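Local coordinates for protein polyketide synthase PksJ (Bacillus subtilis subsp. subtilis, PDB 4J1Q) that catalyses stereoselective alpha- and beta-ketoreduction as a ketoreductase domain of the bacillaene polyketide assembly line, probably taking hydride from its bound NADPH, at residues Y44-I49 and Q97-K102; L129-E134 and D169-Y174. All blocks are in the same frame, centred on the assembly; numbering follows the deposited sequence.

Contact 1 of 2, residues Y44-I49 and Q97-K102; sequences YTEHII and QSKVRK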
ATOM      1  N   TYR A  44      26.765   8.204 -12.566  1.00 82.20           N
ATOM      2  CA  TYR A  44      25.617   7.646 -13.271  1.00 74.27           C
ATOM      3  C   TYR A  44      25.769   7.700 -14.789  1.00 78.08           C
ATOM      4  O   TYR A  44      26.010   8.764 -15.368  1.00 83.05           O
ATOM      5  CB  TYR A  44      24.330   8.341 -12.836  1.00 70.21           C
ATOM      6  CG  TYR A  44      24.018   8.134 -11.375  1.00 68.81           C
ATOM      7  CD1 TYR A  44      23.790   6.856 -10.866  1.00 65.18           C
ATOM      8  CD2 TYR A  44      24.065   9.202 -10.478  1.00 68.50           C
ATOM      9  CE1 TYR A  44      23.541   6.657  -9.523  1.00 62.16           C
ATOM     10  CE2 TYR A  44      23.827   9.014  -9.129  1.00 67.28           C
ATOM     11  CZ  TYR A  44      23.552   7.737  -8.660  1.00 66.36           C
ATOM     12  OH  TYR A  44      23.320   7.550  -7.315  1.00 61.81           O
ATOM     13  N   THR A  45      25.636   6.542 -15.429  1.00 75.64           N
ATOM     14  CA  THR A  45      25.517   6.472 -16.878  1.00 78.17           C
ATOM     15  C   THR A  45      24.324   7.266 -17.392  1.00 78.27           C
ATOM     16  O   THR A  45      24.337   7.731 -18.529  1.00 76.34           O
ATOM     17  CB  THR A  45      25.360   5.023 -17.349  1.00 78.82           C
ATOM     18  OG1 THR A  45      24.213   4.451 -16.716  1.00 78.84           O
ATOM     19  CG2 THR A  45      26.590   4.218 -16.982  1.00 81.12           C
ATOM     20  N   GLU A  46      23.283   7.390 -16.568  1.00 76.41           N
ATOM     21  CA  GLU A  46      22.053   8.043 -16.999  1.00 73.60           C
ATOM     22  C   GLU A  46      21.269   8.659 -15.843  1.00 71.45           C
ATOM     23  O   GLU A  46      21.310   8.172 -14.712  1.00 76.55           O
ATOM     24  CB  GLU A  46      21.175   7.066 -17.786  1.00 76.61           C
ATOM     25  CG  GLU A  46      20.229   7.734 -18.776  1.00 78.29           C
ATOM     26  CD  GLU A  46      19.695   6.771 -19.828  1.00 81.56           C
ATOM     27  OE1 GLU A  46      18.572   7.011 -20.333  1.00 82.77           O
ATOM     28  OE2 GLU A  46      20.394   5.783 -20.152  1.00 78.21           O
ATOM     29  N   HIS A  47      20.584   9.760 -16.132  1.00 67.82           N
ATOM     30  CA  HIS A  47      19.777  10.459 -15.142  1.00 62.30           C
ATOM     31  C   HIS A  47      18.409  10.735 -15.679  1.00 63.55           C
ATOM     32  O   HIS A  47      18.245  11.443 -16.692  1.00 62.05           O
ATOM     33  CB  HIS A  47      20.423  11.772 -14.725  1.00 62.87           C
ATOM     34  CG  HIS A  47      19.711  12.467 -13.584  1.00 61.59           C
ATOM     35  ND1 HIS A  47      20.338  13.303 -12.742  1.00 59.64           N
ATOM     36  CD2 HIS A  47      18.387  12.385 -13.144  1.00 59.27           C
ATOM     37  CE1 HIS A  47      19.462  13.769 -11.834  1.00 60.34           C
ATOM     38  NE2 HIS A  47      18.260  13.230 -12.099  1.00 59.92           N
ATOM     39  N   ILE A  48      17.409  10.186 -14.981  1.00 59.35           N
ATOM     40  CA  ILE A  48      16.019  10.314 -15.396  1.00 56.79           C
ATOM     41  C   ILE A  48      15.178  10.913 -14.294  1.00 55.60           C
ATOM     42  O   ILE A  48      15.302  10.530 -13.128  1.00 54.15           O
ATOM     43  CB  ILE A  48      15.415   8.960 -15.793  1.00 54.37           C
ATOM     44  CG1 ILE A  48      16.266   8.311 -16.869  1.00 56.20           C
ATOM     45  CG2 ILE A  48      13.977   9.129 -16.269  1.00 51.40           C
ATOM     46  CD1 ILE A  48      15.566   7.203 -17.611  1.00 57.08           C
ATOM     47  N   ILE A  49      14.341  11.874 -14.666  1.00 56.06           N
ATOM     48  CA  ILE A  49      13.429  12.495 -13.724  1.00 56.40           C
ATOM     49  C   ILE A  49      12.013  12.492 -14.265  1.00 57.94           C
ATOM     50  O   ILE A  49      11.784  12.843 -15.421  1.00 58.09           O
ATOM     51  CB  ILE A  49      13.852  13.923 -13.346  1.00 59.39           C
ATOM     52  CG1 ILE A  49      13.973  14.794 -14.587  1.00 63.74           C
ATOM     53  CG2 ILE A  49      15.187  13.892 -12.624  1.00 61.95           C
ATOM     54  CD1 ILE A  49      14.359  16.236 -14.295  1.00 66.24           C
ATOM     55  N   GLN A  97      11.413  -1.661 -18.082  1.00 43.63           N
ATOM     56  CA  GLN A  97      11.561  -2.768 -19.020  1.00 46.67           C
ATOM     57  C   GLN A  97      12.495  -2.401 -20.157  1.00 52.71           C
ATOM     58  O   GLN A  97      13.402  -3.159 -20.483  1.00 53.19           O
ATOM     59  CB  GLN A  97      10.214  -3.162 -19.609  1.00 41.81           C
ATOM     60  CG  GLN A  97       9.386  -4.030 -18.698  1.00 39.47           C
ATOM     61  CD  GLN A  97       8.041  -4.389 -19.305  1.00 39.44           C
ATOM     62  OE1 GLN A  97       7.458  -3.608 -20.058  1.00 39.98           O
ATOM     63  NE2 GLN A  97       7.543  -5.570 -18.978  1.00 36.77           N
ATOM     64  N   SER A  98      12.262  -1.229 -20.744  1.00 55.67           N
ATOM     65  CA  SER A  98      13.012  -0.784 -21.915  1.00 66.85           C
ATOM     66  C   SER A  98      14.482  -0.593 -21.576  1.00 70.31           C
ATOM     67  O   SER A  98      15.358  -0.969 -22.344  1.00 82.38           O
ATOM     68  CB  SER A  98      12.465   0.550 -22.414  1.00 66.69           C
ATOM     69  OG  SER A  98      13.214   1.618 -21.860  1.00 68.22           O
ATOM     70  N   LYS A  99      14.734   0.067 -20.454  1.00 68.72           N
ATOM     71  CA  LYS A  99      16.071   0.450 -20.083  1.00 71.46           C
ATOM     72  C   LYS A  99      16.818  -0.745 -19.533  1.00 65.28           C
ATOM     73  O   LYS A  99      17.918  -0.614 -19.021  1.00 69.61           O
ATOM     74  CB  LYS A  99      16.030   1.579 -19.049  1.00 71.12           C
ATOM     75  CG  LYS A  99      15.487   2.890 -19.604  1.00 78.86           C
ATOM     76  CD  LYS A  99      16.022   3.183 -20.999  1.00 82.04           C
ATOM     77  CE  LYS A  99      17.060   4.297 -20.977  1.00 92.88           C
ATOM     78  NZ  LYS A  99      16.465   5.640 -21.245  1.00 97.79           N
ATOM     79  N   VAL A 100      16.234  -1.917 -19.686  1.00 62.30           N
ATOM     80  CA  VAL A 100      16.708  -3.072 -18.969  1.00 63.49           C
ATOM     81  C   VAL A 100      18.131  -3.455 -19.373  1.00 68.69           C
ATOM     82  O   VAL A 100      18.946  -3.827 -18.532  1.00 63.56           O
ATOM     83  CB  VAL A 100      15.769  -4.264 -19.150  1.00 62.51           C
ATOM     84  CG1 VAL A 100      15.971  -4.915 -20.516  1.00 64.85           C
ATOM     85  CG2 VAL A 100      15.986  -5.259 -18.024  1.00 66.68           C
ATOM     86  N   ARG A 101      18.428  -3.353 -20.662  1.00 74.74           N
ATOM     87  CA  ARG A 101      19.760  -3.665 -21.151  1.00 78.69           C
ATOM     88  C   ARG A 101      20.786  -2.679 -20.604  1.00 77.35           C
ATOM     89  O   ARG A 101      21.877  -3.077 -20.220  1.00 81.33           O
ATOM     90  CB  ARG A 101      19.786  -3.681 -22.683  1.00 85.09           C
ATOM     91  CG  ARG A 101      20.305  -4.979 -23.291  1.00 94.41           C
ATOM     92  CD  ARG A 101      19.566  -5.345 -24.574  1.00101.25           C
ATOM     93  NE  ARG A 101      18.136  -5.530 -24.332  1.00109.42           N
ATOM     94  CZ  ARG A 101      17.236  -5.817 -25.265  1.00110.82           C
ATOM     95  NH1 ARG A 101      17.609  -5.993 -26.531  1.00104.86           N
ATOM     96  NH2 ARG A 101      15.958  -5.935 -24.921  1.00 99.56           N
ATOM     97  N   LYS A 102      20.422  -1.407 -20.522  1.00 74.29           N
ATOM     98  CA  LYS A 102      21.305  -0.412 -19.912  1.00 79.73           C
ATOM     99  C   LYS A 102      21.634  -0.762 -18.461  1.00 78.87           C
ATOM    100  O   LYS A 102      22.805  -0.826 -18.073  1.00 77.48           O
ATOM    101  CB  LYS A 102      20.683   0.976 -19.976  1.00 83.36           C
ATOM    102  CG  LYS A 102      20.523   1.531 -21.379  1.00 93.39           C
ATOM    103  CD  LYS A 102      19.960   2.944 -21.307  1.00109.50           C
ATOM    104  CE  LYS A 102      19.821   3.570 -22.686  1.00128.07           C
ATOM    105  NZ  LYS A 102      19.202   4.921 -22.596  1.00142.55           N
TER

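Contact 2 of 2, residues L129-E134 and D169-Y174; sequences LFKTAE and DKQIRY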
ATOM      1  N   LEU A 129       6.869   0.606  -6.328  1.00 25.76           N
ATOM      2  CA  LEU A 129       7.471   0.195  -7.594  1.00 26.82           C
ATOM      3  C   LEU A 129       9.008   0.423  -7.614  1.00 28.39           C
ATOM      4  O   LEU A 129       9.762  -0.453  -8.066  1.00 29.25           O
ATOM      5  CB  LEU A 129       6.782   0.888  -8.793  1.00 27.09           C
ATOM      6  CG  LEU A 129       7.194   0.630 -10.263  1.00 28.46           C
ATOM      7  CD1 LEU A 129       7.373  -0.818 -10.640  1.00 30.02           C
ATOM      8  CD2 LEU A 129       6.177   1.217 -11.210  1.00 29.19           C
ATOM      9  N   PHE A 130       9.451   1.583  -7.132  1.00 28.77           N
ATOM     10  CA  PHE A 130      10.903   1.956  -7.152  1.00 31.20           C
ATOM     11  C   PHE A 130      11.776   1.032  -6.280  1.00 31.79           C
ATOM     12  O   PHE A 130      12.825   0.551  -6.719  1.00 32.01           O
ATOM     13  CB  PHE A 130      11.072   3.415  -6.706  1.00 31.74           C
ATOM     14  CG  PHE A 130      10.890   4.403  -7.837  1.00 34.90           C
ATOM     15  CD1 PHE A 130      10.368   3.984  -9.062  1.00 33.61           C
ATOM     16  CD2 PHE A 130      11.318   5.713  -7.715  1.00 36.18           C
ATOM     17  CE1 PHE A 130      10.264   4.857 -10.137  1.00 36.71           C
ATOM     18  CE2 PHE A 130      11.187   6.597  -8.777  1.00 39.13           C
ATOM     19  CZ  PHE A 130      10.688   6.161 -10.004  1.00 37.50           C
ATOM     20  N   LYS A 131      11.269   0.685  -5.103  1.00 30.07           N
ATOM     21  CA  LYS A 131      11.934  -0.278  -4.249  1.00 32.31           C
ATOM     22  C   LYS A 131      12.049  -1.669  -4.862  1.00 33.15           C
ATOM     23  O   LYS A 131      13.107  -2.289  -4.789  1.00 35.76           O
ATOM     24  CB  LYS A 131      11.227  -0.355  -2.898  1.00 33.68           C
ATOM     25  CG  LYS A 131      11.302   0.964  -2.156  1.00 36.16           C
ATOM     26  CD  LYS A 131      10.924   0.773  -0.695  1.00 41.09           C
ATOM     27  CE  LYS A 131      11.640   1.821   0.158  1.00 44.19           C
ATOM     28  NZ  LYS A 131      10.858   3.078   0.168  1.00 43.98           N
ATOM     29  N   THR A 132      10.999  -2.138  -5.533  1.00 31.17           N
ATOM     30  CA  THR A 132      11.097  -3.423  -6.222  1.00 30.91           C
ATOM     31  C   THR A 132      12.080  -3.341  -7.378  1.00 32.64           C
ATOM     32  O   THR A 132      12.984  -4.148  -7.465  1.00 35.42           O
ATOM     33  CB  THR A 132       9.729  -3.919  -6.709  1.00 30.26           C
ATOM     34  OG1 THR A 132       8.858  -4.051  -5.572  1.00 30.15           O
ATOM     35  CG2 THR A 132       9.859  -5.292  -7.440  1.00 28.89           C
ATOM     36  N   ALA A 133      11.951  -2.313  -8.208  1.00 32.78           N
ATOM     37  CA  ALA A 133      12.902  -2.073  -9.294  1.00 34.87           C
ATOM     38  C   ALA A 133      14.374  -2.118  -8.835  1.00 39.08           C
ATOM     39  O   ALA A 133      15.214  -2.712  -9.525  1.00 39.30           O
ATOM     40  CB  ALA A 133      12.598  -0.750  -9.991  1.00 32.48           C
ATOM     41  N   GLU A 134      14.681  -1.490  -7.682  1.00 40.05           N
ATOM     42  CA  GLU A 134      16.053  -1.511  -7.101  1.00 43.28           C
ATOM     43  C   GLU A 134      16.528  -2.921  -6.731  1.00 44.35           C
ATOM     44  O   GLU A 134      17.689  -3.258  -6.924  1.00 43.13           O
ATOM     45  CB  GLU A 134      16.146  -0.637  -5.846  1.00 43.54           C
ATOM     46  CG  GLU A 134      16.222   0.857  -6.119  1.00 47.13           C
ATOM     47  CD  GLU A 134      16.960   1.618  -5.016  1.00 53.57           C
ATOM     48  OE1 GLU A 134      16.685   2.810  -4.805  1.00 52.29           O
ATOM     49  OE2 GLU A 134      17.878   1.044  -4.397  1.00 62.24           O
ATOM     50  N   ASP A 169      19.106   7.713   0.059  1.00 57.34           N
ATOM     51  CA  ASP A 169      17.879   8.439   0.417  1.00 52.56           C
ATOM     52  C   ASP A 169      16.763   8.109  -0.556  1.00 48.96           C
ATOM     53  O   ASP A 169      16.675   8.713  -1.641  1.00 45.49           O
ATOM     54  CB  ASP A 169      18.100   9.958   0.374  1.00 55.09           C
ATOM     55  CG  ASP A 169      18.717  10.500   1.640  1.00 61.88           C
ATOM     56  OD1 ASP A 169      19.044   9.692   2.547  1.00 61.06           O
ATOM     57  OD2 ASP A 169      18.868  11.744   1.726  1.00 65.96           O
ATOM     58  N   LYS A 170      15.835   7.272  -0.104  1.00 44.65           N
ATOM     59  CA  LYS A 170      14.875   6.638  -1.011  1.00 43.76           C
ATOM     60  C   LYS A 170      13.587   7.431  -1.096  1.00 40.62           C
ATOM     61  O   LYS A 170      12.987   7.528  -2.163  1.00 39.12           O
ATOM     62  CB  LYS A 170      14.607   5.187  -0.606  1.00 39.60           C
ATOM     63  CG  LYS A 170      15.866   4.333  -0.533  1.00 42.35           C
ATOM     64  CD  LYS A 170      16.627   4.314  -1.848  1.00 44.53           C
ATOM     65  CE  LYS A 170      17.754   3.282  -1.839  1.00 46.57           C
ATOM     66  NZ  LYS A 170      18.675   3.412  -3.020  1.00 44.18           N
ATOM     67  N   GLN A 171      13.170   8.005   0.030  1.00 40.21           N
ATOM     68  CA  GLN A 171      11.988   8.838   0.068  1.00 38.79           C
ATOM     69  C   GLN A 171      12.296  10.153   0.748  1.00 41.14           C
ATOM     70  O   GLN A 171      12.773  10.198   1.878  1.00 42.82           O
ATOM     71  CB  GLN A 171      10.839   8.125   0.761  1.00 36.18           C
ATOM     72  CG  GLN A 171      10.428   6.866   0.027  1.00 38.19           C
ATOM     73  CD  GLN A 171       9.464   6.030   0.830  1.00 38.01           C
ATOM     74  OE1 GLN A 171       9.867   5.315   1.753  1.00 37.82           O
ATOM     75  NE2 GLN A 171       8.184   6.196   0.553  1.00 34.19           N
ATOM     76  N   ILE A 172      12.035  11.229   0.030  1.00 41.38           N
ATOM     77  CA  ILE A 172      12.522  12.530   0.404  1.00 43.47           C
ATOM     78  C   ILE A 172      11.370  13.524   0.318  1.00 44.17           C
ATOM     79  O   ILE A 172      10.479  13.371  -0.510  1.00 45.44           O
ATOM     80  CB  ILE A 172      13.746  12.939  -0.463  1.00 43.85           C
ATOM     81  CG1 ILE A 172      14.932  12.034  -0.102  1.00 44.46           C
ATOM     82  CG2 ILE A 172      14.135  14.389  -0.201  1.00 46.19           C
ATOM     83  CD1 ILE A 172      16.033  11.968  -1.138  1.00 49.30           C
ATOM     84  N   ARG A 173      11.313  14.433   1.277  1.00 45.50           N
ATOM     85  CA  ARG A 173      10.227  15.379   1.360  1.00 47.95           C
ATOM     86  C   ARG A 173      10.731  16.837   1.488  1.00 51.03           C
ATOM     87  O   ARG A 173      11.489  17.158   2.396  1.00 48.30           O
ATOM     88  CB  ARG A 173       9.350  15.044   2.543  1.00 46.74           C
ATOM     89  CG  ARG A 173       8.008  15.748   2.501  1.00 49.68           C
ATOM     90  CD  ARG A 173       6.930  14.846   3.061  1.00 49.20           C
ATOM     91  NE  ARG A 173       5.799  15.633   3.536  1.00 55.51           N
ATOM     92  CZ  ARG A 173       4.530  15.259   3.437  1.00 52.74           C
ATOM     93  NH1 ARG A 173       3.574  16.047   3.915  1.00 54.77           N
ATOM     94  NH2 ARG A 173       4.217  14.101   2.867  1.00 49.34           N
ATOM     95  N   TYR A 174      10.242  17.706   0.608  1.00 51.10           N
ATOM     96  CA  TYR A 174      10.480  19.140   0.722  1.00 57.00           C
ATOM     97  C   TYR A 174       9.167  19.878   0.922  1.00 57.88           C
ATOM     98  O   TYR A 174       8.281  19.805   0.069  1.00 56.29           O
ATOM     99  CB  TYR A 174      11.173  19.675  -0.534  1.00 59.61           C
ATOM    100  CG  TYR A 174      12.537  19.078  -0.783  1.00 62.06           C
ATOM    101  CD1 TYR A 174      13.630  19.430   0.009  1.00 63.57           C
ATOM    102  CD2 TYR A 174      12.740  18.173  -1.823  1.00 58.59           C
ATOM    103  CE1 TYR A 174      14.889  18.903  -0.235  1.00 61.86           C
ATOM    104  CE2 TYR A 174      13.986  17.615  -2.050  1.00 62.42           C
ATOM    105  CZ  TYR A 174      15.060  17.995  -1.265  1.00 63.48           C
ATOM    106  OH  TYR A 174      16.309  17.472  -1.507  1.00 62.61           O
TER

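Contact 1 of 2, residues Y44-I49 and Q97-K102
Glu46 faces Lys99 and Lys102 in a salt-bridge network that ties strand 46-52 to the junction between helix 81-98 and helix 100-105. This region is consistent with the truncated Rossmann-like structural subdomain of polyketide synthase ketoreductases, and all these elements lie well before the NADPH-binding residues in sequence.

The ionic part centres on one carboxylate. Lys99 NZ donates to Glu46 OE1 at 2.7 Å, meeting the oxygen on its syn side and 22° out of the carboxylate plane. Lys102 NZ is modelled 2.9 Å from Glu46 OE2, with a weaker second bond to OE1, but its position is less certain because it crowds the Lys99 side chain. A carboxylate suits this place because its two oxygens can share the charge of both ammonium groups, which gather at one anion. Both lysines cross the glutamate side chain at roughly a right angle. Glu46 sets CG opposite the backbone N (chi1 -154°) and stays extended, which carries its acid group outward from the strand. Lys102 is likewise stretched out, whereas Lys99 is folded at chi2, chi3 and chi4.

The remaining contact is slight: a methyl end beside an ammonium. Ile48, two residues along the same strand, is a buried, branched residue whose side chain also touches Ile72 of strand 70-74. Strand 46-52 is bound on its other edge by backbone hydrogen bonds from Glu46 and Ile48 to Ile109. Across the contact Ile48 meets Lys99 tip to tip in van der Waals contact, its CD1 lying 4.1 Å from Lys99 NZ.

Contact 2 of 2, residues L129-E134 and D169-Y174
Glu134, on helix 126-136, and Lys170, just before strand 171-175, form a salt bridge, and one turn earlier on the helix Lys131 reaches Gln171; together they make a polar contact between a helix and the start of a strand, within what is probably the Rossmann-like structural subdomain of the ketoreductase. The backbones stand apart, with Lys131 CA and Lys170 CA 8.2 Å from each other, so long, flexible polar residues suit the span.

Lys170 NZ gives a hydrogen bond of 2.7 Å to the syn lone pair of Glu134 OE1 and a weak one of 2.9 Å to Glu134 OE2. The ammonium therefore sits in the fork of the carboxylate. Glu134 and Lys170 arrive from opposite directions, the acid on an extended chain and the lysine bent once, at chi2 (-57°). Each group has a further partner: Glu134 OE1 also accepts from the backbone N of Ala142, and Lys170 NZ also donates to the carbonyl O of Pro167. OE1 thus takes two donors, which should favour the charged form of the glutamate and fix the rotation of its carboxylate.

Lys131 NZ makes a weak bond of 2.9 Å to Gln171 OE1. Its chain runs out from the helix and turns at chi4 (85°), which swings the ammonium to the glutamine; the two side chains cross at about a right angle. The neutral amide oxygen accepts this bond without bringing in a further charge. NZ also has a hydrogen-bond partner just outside the two segments.

Behind this polar front, Phe130 and Ala133 pack on strand 140-147 and on helix 81-98, while Leu129 and Thr132 touch helix 349-370. Strand 171-175 runs between strand 140-147, which binds Lys170 and Ile172 through Val144, and strand 178-186, which binds Gln171 through Lys182.

Neither contact belongs to the hydrophobic core. Contact 1 is partly buried, through Ile48, and lies about 26 Å from the chain centre to its own centre; contact 2 is a surface contact, centre to centre only about 14 Å from it. Both join a helix or a junction between helices to a strand or its start, and helix 81-98 links them, since it ends in contact 1 and packs against helix 126-136 of contact 2. The salt bridge is reversed: in contact 1 the strand supplies the acid and the helix junction two lysines, whereas in contact 2 the helix supplies both Glu134 and Lys131, facing Lys170 and the neutral Gln171. Their nearest atoms stay about 7 Å apart.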